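Long-range contact in alkane monooxygenase (Geobacillus thermodenitrificans, PDB 3B9O), which is a flavin-dependent monooxygenase of the bacterial luciferase-like family, built on a TIM barrel and modelled here with bound flavin mononucleotide: residues 53-65 with 78-90. Sequence-based numbering, arbitrary orientation.
Sequences ALFLADVVGIYDV and VQIPVNDPLMLIS. With FMN (flavin mononucleotide), chain C.
The wall of the flavin pocket at the C-terminal end of barrel strand 53-57 includes A57 and D58, and the D58 side chain packs against P85 and V82. The D58 backbone pairs with the flavin: FMN N3 donates to D58 O at 2.8 Å, nearly straight at 165°, while D58 N gives a long, weak bond to FMN O4. The carboxylate departs on the other side. With CG anti to the backbone N, it crosses the P85 ring at about a right angle, D58 CG lying 3.7 Å from P85 CD, and a water donates to both D58 OD1 and N83 O.

Further along, Y63 OH donates to Q79 OE1 at 2.9 Å. The donor lies 48° out of the carbonyl plane, an approach from above the amide, whose plane stands 76° from the phenol ring. Q79 NE2 is satisfied by H17 O, so both ends of this buried amide are held. V78 CG1 sits over one face of the Y63 ring, 4.1 Å above its plane. Two more waters bridge the backbones, one from G61 O to Q79 O, the other from Y63 N to V78 O.

At the strand end the contact is apolar: L56 CD1 meets I89 CD1 at 3.8 Å, and L56 CB packs on P85 CB. A long connection, interrupted by helix 71-75, leads from strand 53-57 to helix 89-94, and its first residues touch the flavin, with flavin mononucleotide bound at the C-terminal end of the strand, as in TIM barrels.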
ATOM      1  N   ALA A  53       6.152   8.496  -1.347  1.00 16.46           N
ATOM      2  CA  ALA A  53       6.511   7.187  -0.774  1.00 16.69           C
ATOM      3  C   ALA A  53       6.682   6.097  -1.820  1.00 21.20           C
ATOM      4  O   ALA A  53       6.218   6.221  -2.988  1.00 15.61           O
ATOM      5  CB  ALA A  53       5.464   6.767   0.298  1.00 10.49           C
ATOM      6  N   LEU A  54       7.354   5.036  -1.383  1.00 13.05           N
ATOM      7  CA  LEU A  54       7.374   3.761  -2.067  1.00 13.95           C
ATOM      8  C   LEU A  54       6.349   2.900  -1.359  1.00 12.79           C
ATOM      9  O   LEU A  54       6.476   2.691  -0.146  1.00 15.29           O
ATOM     10  CB  LEU A  54       8.752   3.131  -1.873  1.00  9.99           C
ATOM     11  CG  LEU A  54       9.275   2.043  -2.818  1.00 25.51           C
ATOM     12  CD1 LEU A  54       9.871   0.882  -2.150  1.00 24.76           C
ATOM     13  CD2 LEU A  54       8.510   1.721  -4.116  1.00 11.13           C
ATOM     14  N   PHE A  55       5.355   2.394  -2.101  1.00 12.59           N
ATOM     15  CA  PHE A  55       4.260   1.603  -1.511  1.00 15.17           C
ATOM     16  C   PHE A  55       4.473   0.153  -1.938  1.00 12.09           C
ATOM     17  O   PHE A  55       4.394  -0.174  -3.128  1.00 15.27           O
ATOM     18  CB  PHE A  55       2.880   2.152  -1.981  1.00 15.72           C
ATOM     19  CG  PHE A  55       1.673   1.488  -1.333  1.00 15.91           C
ATOM     20  CD1 PHE A  55       0.773   2.244  -0.590  1.00 30.73           C
ATOM     21  CD2 PHE A  55       1.415   0.131  -1.484  1.00 38.11           C
ATOM     22  CE1 PHE A  55      -0.377   1.645   0.008  1.00 23.37           C
ATOM     23  CE2 PHE A  55       0.275  -0.489  -0.862  1.00 35.11           C
ATOM     24  CZ  PHE A  55      -0.618   0.278  -0.138  1.00 17.31           C
ATOM     25  N   LEU A  56       4.795  -0.696  -0.977  1.00 10.42           N
ATOM     26  CA  LEU A  56       5.101  -2.102  -1.275  1.00 15.51           C
ATOM     27  C   LEU A  56       3.898  -2.990  -0.946  1.00  9.94           C
ATOM     28  O   LEU A  56       3.466  -3.071   0.212  1.00 16.87           O
ATOM     29  CB  LEU A  56       6.343  -2.561  -0.501  1.00 18.00           C
ATOM     30  CG  LEU A  56       7.646  -1.971  -1.016  1.00 17.98           C
ATOM     31  CD1 LEU A  56       8.637  -1.838   0.166  1.00 14.21           C
ATOM     32  CD2 LEU A  56       8.161  -2.834  -2.141  1.00 15.98           C
ATOM     33  N   ALA A  57       3.362  -3.614  -1.975  1.00 15.35           N
ATOM     34  CA  ALA A  57       2.388  -4.708  -1.819  1.00 17.48           C
ATOM     35  C   ALA A  57       3.105  -5.951  -1.265  1.00 17.12           C
ATOM     36  O   ALA A  57       4.359  -6.010  -1.201  1.00 14.97           O
ATOM     37  CB  ALA A  57       1.729  -5.026  -3.170  1.00 17.29           C
ATOM     38  N   ASP A  58       2.322  -6.934  -0.840  1.00 10.75           N
ATOM     39  CA  ASP A  58       2.870  -8.204  -0.400  1.00 14.68           C
ATOM     40  C   ASP A  58       1.813  -9.280  -0.388  1.00 15.70           C
ATOM     41  O   ASP A  58       0.612  -8.996  -0.231  1.00 15.55           O
ATOM     42  CB  ASP A  58       3.411  -8.128   1.029  1.00 13.35           C
ATOM     43  CG  ASP A  58       4.301  -9.315   1.371  1.00 20.17           C
ATOM     44  OD1 ASP A  58       5.025  -9.840   0.460  1.00 17.50           O
ATOM     45  OD2 ASP A  58       4.283  -9.710   2.560  1.00 22.18           O
ATOM     46  N   VAL A  59       2.269 -10.519  -0.520  1.00 16.90           N
ATOM     47  CA  VAL A  59       1.406 -11.689  -0.274  1.00 21.86           C
ATOM     48  C   VAL A  59       2.295 -12.751   0.372  1.00 18.25           C
ATOM     49  O   VAL A  59       3.505 -12.832   0.078  1.00 17.45           O
ATOM     50  CB  VAL A  59       0.775 -12.305  -1.606  1.00 25.38           C
ATOM     51  CG1 VAL A  59      -0.169 -11.331  -2.318  1.00 25.29           C
ATOM     52  CG2 VAL A  59       1.868 -12.881  -2.559  1.00 25.29           C
ATOM     53  N   VAL A  60       1.705 -13.540   1.254  1.00 17.44           N
ATOM     54  CA  VAL A  60       2.350 -14.728   1.803  1.00 21.97           C
ATOM     55  C   VAL A  60       1.639 -16.001   1.299  1.00 28.39           C
ATOM     56  O   VAL A  60       2.009 -17.118   1.676  1.00 25.54           O
ATOM     57  CB  VAL A  60       2.431 -14.719   3.366  1.00 23.47           C
ATOM     58  CG1 VAL A  60       3.572 -13.795   3.861  1.00 25.41           C
ATOM     59  CG2 VAL A  60       1.097 -14.333   4.015  1.00 25.87           C
ATOM     60  N   GLY A  61       0.612 -15.797   0.470  1.00 19.70           N
ATOM     61  CA  GLY A  61      -0.107 -16.873  -0.204  1.00 24.21           C
ATOM     62  C   GLY A  61       0.353 -16.968  -1.640  1.00 32.96           C
ATOM     63  O   GLY A  61       1.143 -16.138  -2.130  1.00 23.71           O
ATOM     64  N   ILE A  62      -0.165 -17.982  -2.323  1.00 25.39           N
ATOM     65  CA  ILE A  62       0.238 -18.331  -3.671  1.00 20.33           C
ATOM     66  C   ILE A  62      -1.020 -18.331  -4.500  1.00 18.16           C
ATOM     67  O   ILE A  62      -2.088 -18.702  -4.016  1.00 21.61           O
ATOM     68  CB  ILE A  62       0.970 -19.723  -3.709  1.00 38.69           C
ATOM     69  CG1 ILE A  62       2.279 -19.645  -2.888  1.00 23.63           C
ATOM     70  CG2 ILE A  62       1.227 -20.188  -5.164  1.00 22.89           C
ATOM     71  CD1 ILE A  62       2.974 -21.024  -2.524  1.00 18.40           C
ATOM     72  N   TYR A  63      -0.870 -17.863  -5.724  1.00 18.94           N
ATOM     73  CA  TYR A  63      -1.924 -17.764  -6.708  1.00 26.86           C
ATOM     74  C   TYR A  63      -2.147 -19.134  -7.370  1.00 20.44           C
ATOM     75  O   TYR A  63      -1.610 -19.400  -8.429  1.00 26.88           O
ATOM     76  CB  TYR A  63      -1.537 -16.713  -7.741  1.00 14.45           C
ATOM     77  CG  TYR A  63      -1.700 -15.320  -7.189  1.00 23.09           C
ATOM     78  CD1 TYR A  63      -2.852 -14.573  -7.460  1.00 20.92           C
ATOM     79  CD2 TYR A  63      -0.723 -14.754  -6.370  1.00 24.81           C
ATOM     80  CE1 TYR A  63      -3.023 -13.295  -6.937  1.00 26.53           C
ATOM     81  CE2 TYR A  63      -0.884 -13.473  -5.841  1.00 33.61           C
ATOM     82  CZ  TYR A  63      -2.037 -12.764  -6.113  1.00 37.55           C
ATOM     83  OH  TYR A  63      -2.193 -11.510  -5.619  1.00 24.27           O
ATOM     84  N   ASP A  64      -2.931 -19.968  -6.708  1.00 25.32           N
ATOM     85  CA  ASP A  64      -3.096 -21.376  -7.122  1.00 50.95           C
ATOM     86  C   ASP A  64      -4.568 -21.665  -7.376  1.00 32.85           C
ATOM     87  O   ASP A  64      -5.011 -22.795  -7.216  1.00 34.03           O
ATOM     88  CB  ASP A  64      -2.522 -22.335  -6.058  1.00 23.47           C
ATOM     89  CG  ASP A  64      -3.187 -22.179  -4.705  1.00 24.67           C
ATOM     90  OD1 ASP A  64      -4.187 -21.428  -4.603  1.00 24.60           O
ATOM     91  OD2 ASP A  64      -2.702 -22.790  -3.721  1.00 31.68           O
ATOM     92  N   VAL A  65      -5.326 -20.638  -7.738  1.00 21.55           N
ATOM     93  CA  VAL A  65      -6.771 -20.814  -7.920  1.00 24.16           C
ATOM     94  C   VAL A  65      -7.040 -21.168  -9.375  1.00 33.17           C
ATOM     95  O   VAL A  65      -7.706 -22.172  -9.669  1.00 27.50           O
ATOM     96  CB  VAL A  65      -7.600 -19.586  -7.439  1.00 26.97           C
ATOM     97  CG1 VAL A  65      -9.053 -19.683  -7.931  1.00 31.45           C
ATOM     98  CG2 VAL A  65      -7.551 -19.469  -5.903  1.00 28.58           C
ATOM     99  N   VAL A  78       3.931 -14.842 -11.397  1.00 14.61           N
ATOM    100  CA  VAL A  78       2.800 -14.089 -10.829  1.00 12.77           C
ATOM    101  C   VAL A  78       2.909 -14.049  -9.292  1.00 17.11           C
ATOM    102  O   VAL A  78       2.317 -14.863  -8.589  1.00 14.10           O
ATOM    103  CB  VAL A  78       1.414 -14.668 -11.343  1.00 19.46           C
ATOM    104  CG1 VAL A  78       0.213 -14.003 -10.605  1.00 21.99           C
ATOM    105  CG2 VAL A  78       1.294 -14.490 -12.859  1.00 20.59           C
ATOM    106  N   GLN A  79       3.739 -13.123  -8.784  1.00 12.75           N
ATOM    107  CA  GLN A  79       3.899 -12.908  -7.337  1.00 19.38           C
ATOM    108  C   GLN A  79       4.535 -14.096  -6.605  1.00 26.36           C
ATOM    109  O   GLN A  79       4.457 -14.195  -5.399  1.00 17.93           O
ATOM    110  CB  GLN A  79       2.584 -12.446  -6.695  1.00 13.56           C
ATOM    111  CG  GLN A  79       2.295 -10.985  -7.110  1.00 19.16           C
ATOM    112  CD  GLN A  79       1.007 -10.376  -6.573  1.00 15.19           C
ATOM    113  OE1 GLN A  79       0.596 -10.627  -5.439  1.00 14.69           O
ATOM    114  NE2 GLN A  79       0.377  -9.538  -7.393  1.00 15.77           N
ATOM    115  N   ILE A  80       5.158 -14.987  -7.387  1.00 19.05           N
ATOM    116  CA  ILE A  80       6.021 -16.077  -6.900  1.00 16.66           C
ATOM    117  C   ILE A  80       7.163 -16.184  -7.947  1.00 13.57           C
ATOM    118  O   ILE A  80       6.920 -16.141  -9.142  1.00 15.53           O
ATOM    119  CB  ILE A  80       5.223 -17.412  -6.646  1.00 22.19           C
ATOM    120  CG1 ILE A  80       6.099 -18.431  -5.858  1.00 21.74           C
ATOM    121  CG2 ILE A  80       4.618 -17.970  -7.987  1.00 18.68           C
ATOM    122  CD1 ILE A  80       5.399 -19.684  -5.347  1.00 16.88           C
ATOM    123  N   PRO A  81       8.419 -16.144  -7.504  1.00 13.82           N
ATOM    124  CA  PRO A  81       8.891 -15.978  -6.125  1.00 14.99           C
ATOM    125  C   PRO A  81       8.521 -14.573  -5.564  1.00 18.80           C
ATOM    126  O   PRO A  81       8.273 -13.625  -6.348  1.00 16.30           O
ATOM    127  CB  PRO A  81      10.398 -16.110  -6.274  1.00 13.57           C
ATOM    128  CG  PRO A  81      10.661 -15.560  -7.689  1.00 11.05           C
ATOM    129  CD  PRO A  81       9.538 -16.167  -8.466  1.00 16.06           C
ATOM    130  N   VAL A  82       8.455 -14.475  -4.234  1.00 15.54           N
ATOM    131  CA  VAL A  82       8.217 -13.208  -3.528  1.00 21.42           C
ATOM    132  C   VAL A  82       9.129 -13.147  -2.303  1.00 19.37           C
ATOM    133  O   VAL A  82       9.155 -14.094  -1.520  1.00 19.24           O
ATOM    134  CB  VAL A  82       6.894 -13.125  -2.745  1.00 25.84           C
ATOM    135  CG1 VAL A  82       6.318 -11.701  -2.597  1.00 17.12           C
ATOM    136  CG2 VAL A  82       5.991 -14.360  -2.794  1.00 15.91           C
ATOM    137  N   ASN A  83       9.819 -12.032  -2.123  1.00 14.80           N
ATOM    138  CA  ASN A  83      10.650 -11.814  -0.946  1.00 16.26           C
ATOM    139  C   ASN A  83       9.963 -10.877   0.027  1.00 14.59           C
ATOM    140  O   ASN A  83       9.004 -10.192  -0.330  1.00 14.77           O
ATOM    141  CB  ASN A  83      12.038 -11.247  -1.359  1.00 12.87           C
ATOM    142  CG  ASN A  83      12.981 -12.329  -1.971  1.00 14.43           C
ATOM    143  OD1 ASN A  83      14.131 -12.041  -2.376  1.00 18.92           O
ATOM    144  ND2 ASN A  83      12.509 -13.563  -2.003  1.00 11.29           N
ATOM    145  N   ASP A  84      10.489 -10.800   1.248  1.00 19.48           N
ATOM    146  CA  ASP A  84       9.855 -10.003   2.303  1.00 13.48           C
ATOM    147  C   ASP A  84      10.134  -8.516   2.074  1.00 14.48           C
ATOM    148  O   ASP A  84      11.309  -8.116   1.916  1.00 12.96           O
ATOM    149  CB  ASP A  84      10.385 -10.438   3.679  1.00 18.07           C
ATOM    150  CG  ASP A  84       9.887  -9.540   4.791  1.00 22.15           C
ATOM    151  OD1 ASP A  84      10.699  -8.855   5.394  1.00 36.74           O
ATOM    152  OD2 ASP A  84       8.679  -9.492   5.047  1.00 28.50           O
ATOM    153  N   PRO A  85       9.070  -7.680   2.091  1.00 17.77           N
ATOM    154  CA  PRO A  85       9.256  -6.235   1.850  1.00 12.97           C
ATOM    155  C   PRO A  85       9.938  -5.484   3.002  1.00 20.52           C
ATOM    156  O   PRO A  85      10.650  -4.522   2.723  1.00 12.19           O
ATOM    157  CB  PRO A  85       7.820  -5.711   1.637  1.00  9.37           C
ATOM    158  CG  PRO A  85       6.935  -6.686   2.328  1.00 13.11           C
ATOM    159  CD  PRO A  85       7.641  -8.031   2.313  1.00 13.17           C
ATOM    160  N   LEU A  86       9.702  -5.874   4.267  1.00 11.16           N
ATOM    161  CA  LEU A  86      10.317  -5.177   5.412  1.00 13.88           C
ATOM    162  C   LEU A  86      11.869  -5.220   5.364  1.00 16.43           C
ATOM    163  O   LEU A  86      12.554  -4.264   5.762  1.00 15.14           O
ATOM    164  CB  LEU A  86       9.726  -5.666   6.764  1.00 16.21           C
ATOM    165  CG  LEU A  86       8.395  -5.000   7.191  1.00 17.89           C
ATOM    166  CD1 LEU A  86       7.236  -5.499   6.338  1.00 19.68           C
ATOM    167  CD2 LEU A  86       8.102  -5.246   8.702  1.00 20.70           C
ATOM    168  N   MET A  87      12.440  -6.310   4.836  1.00 14.88           N
ATOM    169  CA  MET A  87      13.917  -6.432   4.715  1.00 13.13           C
ATOM    170  C   MET A  87      14.606  -5.310   3.869  1.00 15.28           C
ATOM    171  O   MET A  87      15.766  -5.007   4.052  1.00 16.04           O
ATOM    172  CB  MET A  87      14.294  -7.850   4.214  1.00 11.92           C
ATOM    173  CG  MET A  87      13.883  -9.016   5.162  1.00 14.21           C
ATOM    174  SD  MET A  87      14.607  -8.776   6.813  1.00 18.03           S
ATOM    175  CE  MET A  87      13.190  -8.723   7.834  1.00 20.68           C
ATOM    176  N   LEU A  88      13.847  -4.712   2.962  1.00 11.57           N
ATOM    177  CA  LEU A  88      14.312  -3.700   2.003  1.00 13.15           C
ATOM    178  C   LEU A  88      14.506  -2.354   2.642  1.00 13.55           C
ATOM    179  O   LEU A  88      15.248  -1.526   2.130  1.00 12.88           O
ATOM    180  CB  LEU A  88      13.263  -3.544   0.870  1.00 14.28           C
ATOM    181  CG  LEU A  88      13.013  -4.770  -0.033  1.00 13.78           C
ATOM    182  CD1 LEU A  88      11.795  -4.483  -0.925  1.00 17.52           C
ATOM    183  CD2 LEU A  88      14.295  -5.185  -0.805  1.00 10.67           C
ATOM    184  N   ILE A  89      13.782  -2.106   3.726  1.00 13.17           N
ATOM    185  CA  ILE A  89      13.541  -0.742   4.140  1.00 13.59           C
ATOM    186  C   ILE A  89      14.782  -0.028   4.609  1.00 10.74           C
ATOM    187  O   ILE A  89      15.007   1.137   4.198  1.00 13.22           O
ATOM    188  CB  ILE A  89      12.374  -0.624   5.184  1.00 19.97           C
ATOM    189  CG1 ILE A  89      11.066  -1.269   4.620  1.00 13.44           C
ATOM    190  CG2 ILE A  89      12.130   0.842   5.549  1.00  8.91           C
ATOM    191  CD1 ILE A  89      10.616  -0.684   3.222  1.00  6.68           C
ATOM    192  N   SER A  90      15.590  -0.666   5.446  1.00  7.75           N
ATOM    193  CA  SER A  90      16.707   0.106   6.017  1.00 17.76           C
ATOM    194  C   SER A  90      17.670   0.642   4.926  1.00 10.23           C
ATOM    195  O   SER A  90      18.124   1.793   5.039  1.00 11.02           O
ATOM    196  CB  SER A  90      17.442  -0.621   7.135  1.00 11.13           C
ATOM    197  OG  SER A  90      18.075  -1.821   6.689  1.00 13.38           O
TER
HETATM  198  N1  FMN C 441      -4.132  -7.813  -0.576  1.00 55.89           N
HETATM  199  C2  FMN C 441      -2.920  -8.318  -0.250  1.00 87.73           C
HETATM  200  O2  FMN C 441      -2.881  -9.421   0.370  1.00 53.32           O
HETATM  201  N3  FMN C 441      -1.798  -7.611  -0.606  1.00 53.06           N
HETATM  202  C4  FMN C 441      -1.882  -6.414  -1.268  1.00 58.29           C
HETATM  203  O4  FMN C 441      -0.847  -5.783  -1.572  1.00 56.77           O
HETATM  204  C4A FMN C 441      -3.138  -5.882  -1.600  1.00 44.69           C
HETATM  205  N5  FMN C 441      -3.295  -4.692  -2.254  1.00 53.21           N
HETATM  206  C5A FMN C 441      -4.552  -4.237  -2.563  1.00 66.26           C
HETATM  207  C6  FMN C 441      -4.753  -3.022  -3.246  1.00 52.67           C
HETATM  208  C7  FMN C 441      -6.052  -2.566  -3.543  1.00 41.13           C
HETATM  209  C7M FMN C 441      -6.286  -1.264  -4.279  1.00 65.89           C
HETATM  210  C8  FMN C 441      -7.153  -3.316  -3.154  1.00 62.37           C
HETATM  211  C8M FMN C 441      -8.552  -2.841  -3.470  1.00 56.28           C
HETATM  212  C9  FMN C 441      -6.969  -4.529  -2.478  1.00 40.44           C
HETATM  213  C9A FMN C 441      -5.677  -4.999  -2.181  1.00 71.07           C
HETATM  214  N10 FMN C 441      -5.504  -6.176  -1.526  1.00 83.50           N
HETATM  215  C10 FMN C 441      -4.266  -6.627  -1.239  1.00 70.05           C
HETATM  216  C1' FMN C 441      -6.654  -7.004  -1.103  1.00 64.74           C
HETATM  217  C2' FMN C 441      -6.977  -6.725   0.375  1.00 60.62           C
HETATM  218  O2' FMN C 441      -6.047  -5.798   0.936  1.00 43.14           O
HETATM  219  C3' FMN C 441      -7.018  -7.960   1.290  1.00 60.97           C
HETATM  220  O3' FMN C 441      -5.883  -8.836   1.113  1.00 46.02           O
HETATM  221  C4' FMN C 441      -8.380  -8.688   1.267  1.00 72.58           C
HETATM  222  O4' FMN C 441      -8.236 -10.088   1.011  1.00 84.09           O
HETATM  223  C5' FMN C 441      -9.394  -8.123   0.266  1.00 65.18           C
HETATM  224  O5' FMN C 441     -10.125  -7.148   0.999  1.00 47.04           O
HETATM  225  P   FMN C 441     -11.666  -6.799   0.709  1.00 51.81           P
HETATM  226  O1P FMN C 441     -12.320  -8.143   0.433  1.00 71.81           O
HETATM  227  O2P FMN C 441     -12.086  -6.117   1.977  1.00 30.75           O
HETATM  228  O3P FMN C 441     -11.678  -5.940  -0.542  1.00 63.87           O
HETATM  229  O   HOH W   1       6.733  -8.818  -1.299  1.00 25.45           O
HETATM  230  O   HOH W   2       3.004 -16.269  -4.062  1.00 17.81           O
HETATM  231  O   HOH W   3       1.775 -16.938  -6.560  1.00 21.71           O